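PDB 4EHX: tetraacyldisaccharide 4'-kinase from Aquifex aeolicus, which transfers the gamma-phosphate of ATP to the 4'-position of a tetraacyldisaccharide 1-phosphate, giving lipid IVA in lipid A biosynthesis. Local coordinates for residues L276-P279 against K280-I283; T268-G272 against E273-T277. All coordinates share one frame; numbering follows the deposited sequence.

Interaction 1 of 2, residues L276-P279 against K280-I283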
loop_
_atom_site.group_PDB
_atom_site.type_symbol
_atom_site.label_atom_id
_atom_site.label_comp_id
_atom_site.label_asym_id
_atom_site.label_seq_id
_atom_site.Cartn_x
_atom_site.Cartn_y
_atom_site.Cartn_z
ATOM N N LEU A 276 -10.831 16.081 -10.113
ATOM C CA LEU A 276 -10.494 14.727 -9.681
ATOM C C LEU A 276 -9.007 14.503 -9.866
ATOM O O LEU A 276 -8.434 14.906 -10.877
ATOM C CB LEU A 276 -11.274 13.683 -10.487
ATOM C CG LEU A 276 -12.790 13.771 -10.328
ATOM C CD1 LEU A 276 -13.466 12.586 -11.003
ATOM C CD2 LEU A 276 -13.146 13.840 -8.848
ATOM N N THR A 277 -8.384 13.870 -8.880
ATOM C CA THR A 277 -6.969 13.549 -8.955
ATOM C C THR A 277 -6.737 12.269 -8.156
ATOM O O THR A 277 -7.703 11.620 -7.733
ATOM C CB THR A 277 -6.091 14.706 -8.429
ATOM O OG1 THR A 277 -4.706 14.391 -8.624
ATOM C CG2 THR A 277 -6.362 14.967 -6.931
ATOM N N THR A 278 -5.475 11.892 -7.970
ATOM C CA THR A 278 -5.152 10.665 -7.236
ATOM C C THR A 278 -4.952 10.957 -5.752
ATOM O O THR A 278 -4.643 12.080 -5.374
ATOM C CB THR A 278 -3.864 9.990 -7.766
ATOM O OG1 THR A 278 -2.723 10.789 -7.417
ATOM C CG2 THR A 278 -3.922 9.814 -9.282
ATOM N N PRO A 279 -5.106 9.933 -4.898
ATOM C CA PRO A 279 -4.892 10.173 -3.463
ATOM C C PRO A 279 -3.487 10.700 -3.147
ATOM O O PRO A 279 -3.337 11.545 -2.261
ATOM C CB PRO A 279 -5.125 8.793 -2.845
ATOM C CG PRO A 279 -6.122 8.148 -3.788
ATOM C CD PRO A 279 -5.698 8.611 -5.163
ATOM N N LYS A 280 -2.478 10.218 -3.864
ATOM C CA LYS A 280 -1.111 10.690 -3.656
ATOM C C LYS A 280 -0.967 12.175 -3.982
ATOM O O LYS A 280 -0.165 12.878 -3.368
ATOM C CB LYS A 280 -0.108 9.879 -4.479
ATOM C CG LYS A 280 1.333 10.339 -4.283
ATOM C CD LYS A 280 2.318 9.554 -5.136
ATOM C CE LYS A 280 3.739 10.073 -4.938
ATOM N NZ LYS A 280 4.724 9.371 -5.809
ATOM N N ASP A 281 -1.726 12.645 -4.967
ATOM C CA ASP A 281 -1.747 14.076 -5.277
ATOM C C ASP A 281 -2.596 14.838 -4.263
ATOM O O ASP A 281 -2.258 15.946 -3.835
ATOM C CB ASP A 281 -2.311 14.305 -6.677
ATOM C CG ASP A 281 -1.380 13.822 -7.763
ATOM O OD1 ASP A 281 -0.317 14.452 -7.944
ATOM O OD2 ASP A 281 -1.715 12.828 -8.439
ATOM N N LEU A 282 -3.702 14.223 -3.872
ATOM C CA LEU A 282 -4.680 14.888 -3.026
ATOM C C LEU A 282 -4.087 15.318 -1.686
ATOM O O LEU A 282 -4.531 16.301 -1.106
ATOM C CB LEU A 282 -5.894 13.978 -2.823
ATOM C CG LEU A 282 -7.094 14.528 -2.052
ATOM C CD1 LEU A 282 -7.740 15.734 -2.777
ATOM C CD2 LEU A 282 -8.098 13.412 -1.839
ATOM N N ILE A 283 -3.085 14.591 -1.189
ATOM C CA ILE A 283 -2.531 14.913 0.128
ATOM C C ILE A 283 -1.888 16.299 0.138
ATOM O O ILE A 283 -1.721 16.897 1.197
ATOM C CB ILE A 283 -1.520 13.856 0.651
ATOM C CG1 ILE A 283 -0.372 13.659 -0.334
ATOM C CG2 ILE A 283 -2.214 12.538 0.937
ATOM C CD1 ILE A 283 0.708 12.707 0.171
#
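An N-cap at a strand-turn-helix junction joins T278 to D281, where the chain leaves strand 275-277 and enters helix 279-282. The T278 hydroxyl works in both directions. OG1 accepts the backbone N-H of D281 (OG1 to N 3.2 Å, 152° at the hydrogen) and donates to the carboxylate of the same residue in a very short bond, OG1 to OD2 2.5 Å. The cap and the third residue of the helix are thus tied through backbone and side chain together. What puts OG1 over the first turn is its place between the backbone N and carbonyl carbon of T278, chi1 70°. The carbonyl of T278 starts the helical pattern: L282 N lies 2.8 Å from T278 O, almost in line with the C=O bond, while D281 N makes a weak bond to the same oxygen. One residue on, I283 N reaches P279 O at 3.2 Å, 27° out of the carbonyl plane.

T277 presses in from the strand, its OG1 3.1 Å from D281 CB, yet that hydroxyl is hydrogen-bonded to F232 O. The D281 carboxylate also has partners beyond the cap: OD1 bonds to Y264 OH and OD2 to G234 N, so both oxygens of a buried acid are engaged and its rotation is probably fixed. The P279 side chain is about 7 Å from that of T52, a predicted ATP-binding residue. T278 and D281 touch S233 of strand 229-233, T277 and L282 touch V291 of strand 291-300, and helix 99-107 meets P279 and I283.

Interaction 2 of 2, residues T268-G272 against E273-T277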
loop_
_atom_site.group_PDB
_atom_site.type_symbol
_atom_site.label_atom_id
_atom_site.label_comp_id
_atom_site.label_asym_id
_atom_site.label_seq_id
_atom_site.Cartn_x
_atom_site.Cartn_y
_atom_site.Cartn_z
ATOM N N THR A 268 -3.334 26.224 -8.981
ATOM C CA THR A 268 -4.333 27.283 -8.841
ATOM C C THR A 268 -5.666 26.887 -9.477
ATOM O O THR A 268 -5.910 27.148 -10.648
ATOM C CB THR A 268 -3.846 28.599 -9.457
ATOM O OG1 THR A 268 -2.528 28.899 -8.973
ATOM C CG2 THR A 268 -4.778 29.720 -9.086
ATOM N N PRO A 269 -6.536 26.248 -8.691
ATOM C CA PRO A 269 -7.843 25.793 -9.177
ATOM C C PRO A 269 -8.858 26.934 -9.294
ATOM O O PRO A 269 -8.703 27.985 -8.664
ATOM C CB PRO A 269 -8.286 24.788 -8.108
ATOM C CG PRO A 269 -7.584 25.211 -6.877
ATOM C CD PRO A 269 -6.257 25.772 -7.327
ATOM N N GLU A 270 -9.880 26.706 -10.111
ATOM C CA GLU A 270 -10.945 27.681 -10.341
ATOM C C GLU A 270 -12.111 27.441 -9.393
ATOM O O GLU A 270 -12.595 26.319 -9.271
ATOM C CB GLU A 270 -11.474 27.542 -11.762
ATOM C CG GLU A 270 -10.458 27.756 -12.853
ATOM C CD GLU A 270 -11.061 27.543 -14.226
ATOM O OE1 GLU A 270 -10.374 26.962 -15.090
ATOM O OE2 GLU A 270 -12.229 27.950 -14.429
ATOM N N GLU A 271 -12.543 28.497 -8.717
ATOM C CA GLU A 271 -13.745 28.466 -7.898
ATOM C C GLU A 271 -14.908 27.984 -8.750
ATOM O O GLU A 271 -15.110 28.464 -9.874
ATOM C CB GLU A 271 -14.040 29.874 -7.369
ATOM C CG GLU A 271 -15.127 29.951 -6.307
ATOM C CD GLU A 271 -15.416 31.382 -5.850
ATOM O OE1 GLU A 271 -16.160 31.544 -4.859
ATOM O OE2 GLU A 271 -14.918 32.342 -6.478
ATOM N N GLY A 272 -15.674 27.032 -8.230
ATOM C CA GLY A 272 -16.865 26.585 -8.927
ATOM C C GLY A 272 -16.678 25.364 -9.810
ATOM O O GLY A 272 -17.658 24.791 -10.289
ATOM N N GLU A 273 -15.432 24.961 -10.043
ATOM C CA GLU A 273 -15.186 23.748 -10.821
ATOM C C GLU A 273 -14.909 22.583 -9.877
ATOM O O GLU A 273 -14.508 22.785 -8.726
ATOM C CB GLU A 273 -14.024 23.929 -11.806
ATOM C CG GLU A 273 -14.217 25.042 -12.831
ATOM C CD GLU A 273 -15.138 24.652 -13.984
ATOM O OE1 GLU A 273 -15.317 23.441 -14.220
ATOM O OE2 GLU A 273 -15.680 25.560 -14.660
ATOM N N ILE A 274 -15.132 21.367 -10.371
ATOM C CA ILE A 274 -14.811 20.158 -9.628
ATOM C C ILE A 274 -13.612 19.456 -10.242
ATOM O O ILE A 274 -13.544 19.287 -11.455
ATOM C CB ILE A 274 -15.990 19.173 -9.604
ATOM C CG1 ILE A 274 -17.199 19.833 -8.936
ATOM C CG2 ILE A 274 -15.582 17.872 -8.883
ATOM C CD1 ILE A 274 -18.449 18.978 -8.950
ATOM N N TYR A 275 -12.668 19.059 -9.392
ATOM C CA TYR A 275 -11.459 18.387 -9.846
ATOM C C TYR A 275 -11.385 16.971 -9.299
ATOM O O TYR A 275 -11.808 16.700 -8.169
ATOM C CB TYR A 275 -10.200 19.151 -9.414
ATOM C CG TYR A 275 -10.116 20.551 -9.977
ATOM C CD1 TYR A 275 -10.800 21.597 -9.385
ATOM C CD2 TYR A 275 -9.357 20.818 -11.106
ATOM C CE1 TYR A 275 -10.737 22.886 -9.908
ATOM C CE2 TYR A 275 -9.284 22.095 -11.634
ATOM C CZ TYR A 275 -9.978 23.123 -11.031
ATOM O OH TYR A 275 -9.894 24.382 -11.562
ATOM N N LEU A 276 -10.831 16.081 -10.113
ATOM C CA LEU A 276 -10.494 14.727 -9.681
ATOM C C LEU A 276 -9.007 14.503 -9.866
ATOM O O LEU A 276 -8.434 14.906 -10.877
ATOM C CB LEU A 276 -11.274 13.683 -10.487
ATOM C CG LEU A 276 -12.790 13.771 -10.328
ATOM C CD1 LEU A 276 -13.466 12.586 -11.003
ATOM C CD2 LEU A 276 -13.146 13.840 -8.848
ATOM N N THR A 277 -8.384 13.870 -8.880
ATOM C CA THR A 277 -6.969 13.549 -8.955
ATOM C C THR A 277 -6.737 12.269 -8.156
ATOM O O THR A 277 -7.703 11.620 -7.733
ATOM C CB THR A 277 -6.091 14.706 -8.429
ATOM O OG1 THR A 277 -4.706 14.391 -8.624
ATOM C CG2 THR A 277 -6.362 14.967 -6.931
HETATM O O HOH W 1 -8.380 24.688 -13.797
#
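The phenol oxygen of Y275 receives the backbone N-H of E270 at the edge of the ring, E270 N to Y275 OH 2.7 Å and nearly straight at 174°. A water lies in the ring plane 2.7 Å from the Y275 OH and donates a longer bond, 3.3 Å, to E270 OE1, so E270 meets the phenol oxygen twice, directly through its backbone N and through the water from its carboxylate. P269 adds apolar contact, its CB 3.6 Å from Y275 CE1. A phenylalanine here would probably leave E270 N without its acceptor and the water with one tie fewer.

The loop, which runs from strand 252-257 into strand 275-277, closes as a type II beta turn from E270 to E273, through E273 N to E270 O at 3.2 Å, the donor standing 41° out of the carbonyl plane. Strand 275-277 then pairs in parallel with 229-233 and 291-300. G272 takes the third position at positive phi, where a CB would strike the carbonyl oxygen of E271.

Across the turn the two glutamates run side by side, E270 CB 3.9 Å from E273 CG. E270 OE2 lies 4.2 Å from E273 OE2, a like-charge proximity. The E273 chain is bent at chi2 (-78°), and its OE1 forms a salt bridge with K253 that probably eases it.

In the fold
Interactions 1 and 2 share L276 and T277, and between them they show how one short strand, 275-277, is entered and left. Their centres lie about 12 Å apart. Interaction 2 is the outer end, a surface turn with its centre about 27 Å from that of the chain, where a buried tyrosine reaches out to the loop and a water takes part. Interaction 1 is the inner end, its centre about 15 Å from the chain's and close to the predicted ATP site, a partly buried cap where the T278 hydroxyl and the buried D281 carboxylate are bonded to protein groups. In both, a side-chain hydroxyl accepts a backbone N-H, but one belongs to a threonine before a helix and the other to a strand residue that meets the first residue of a turn.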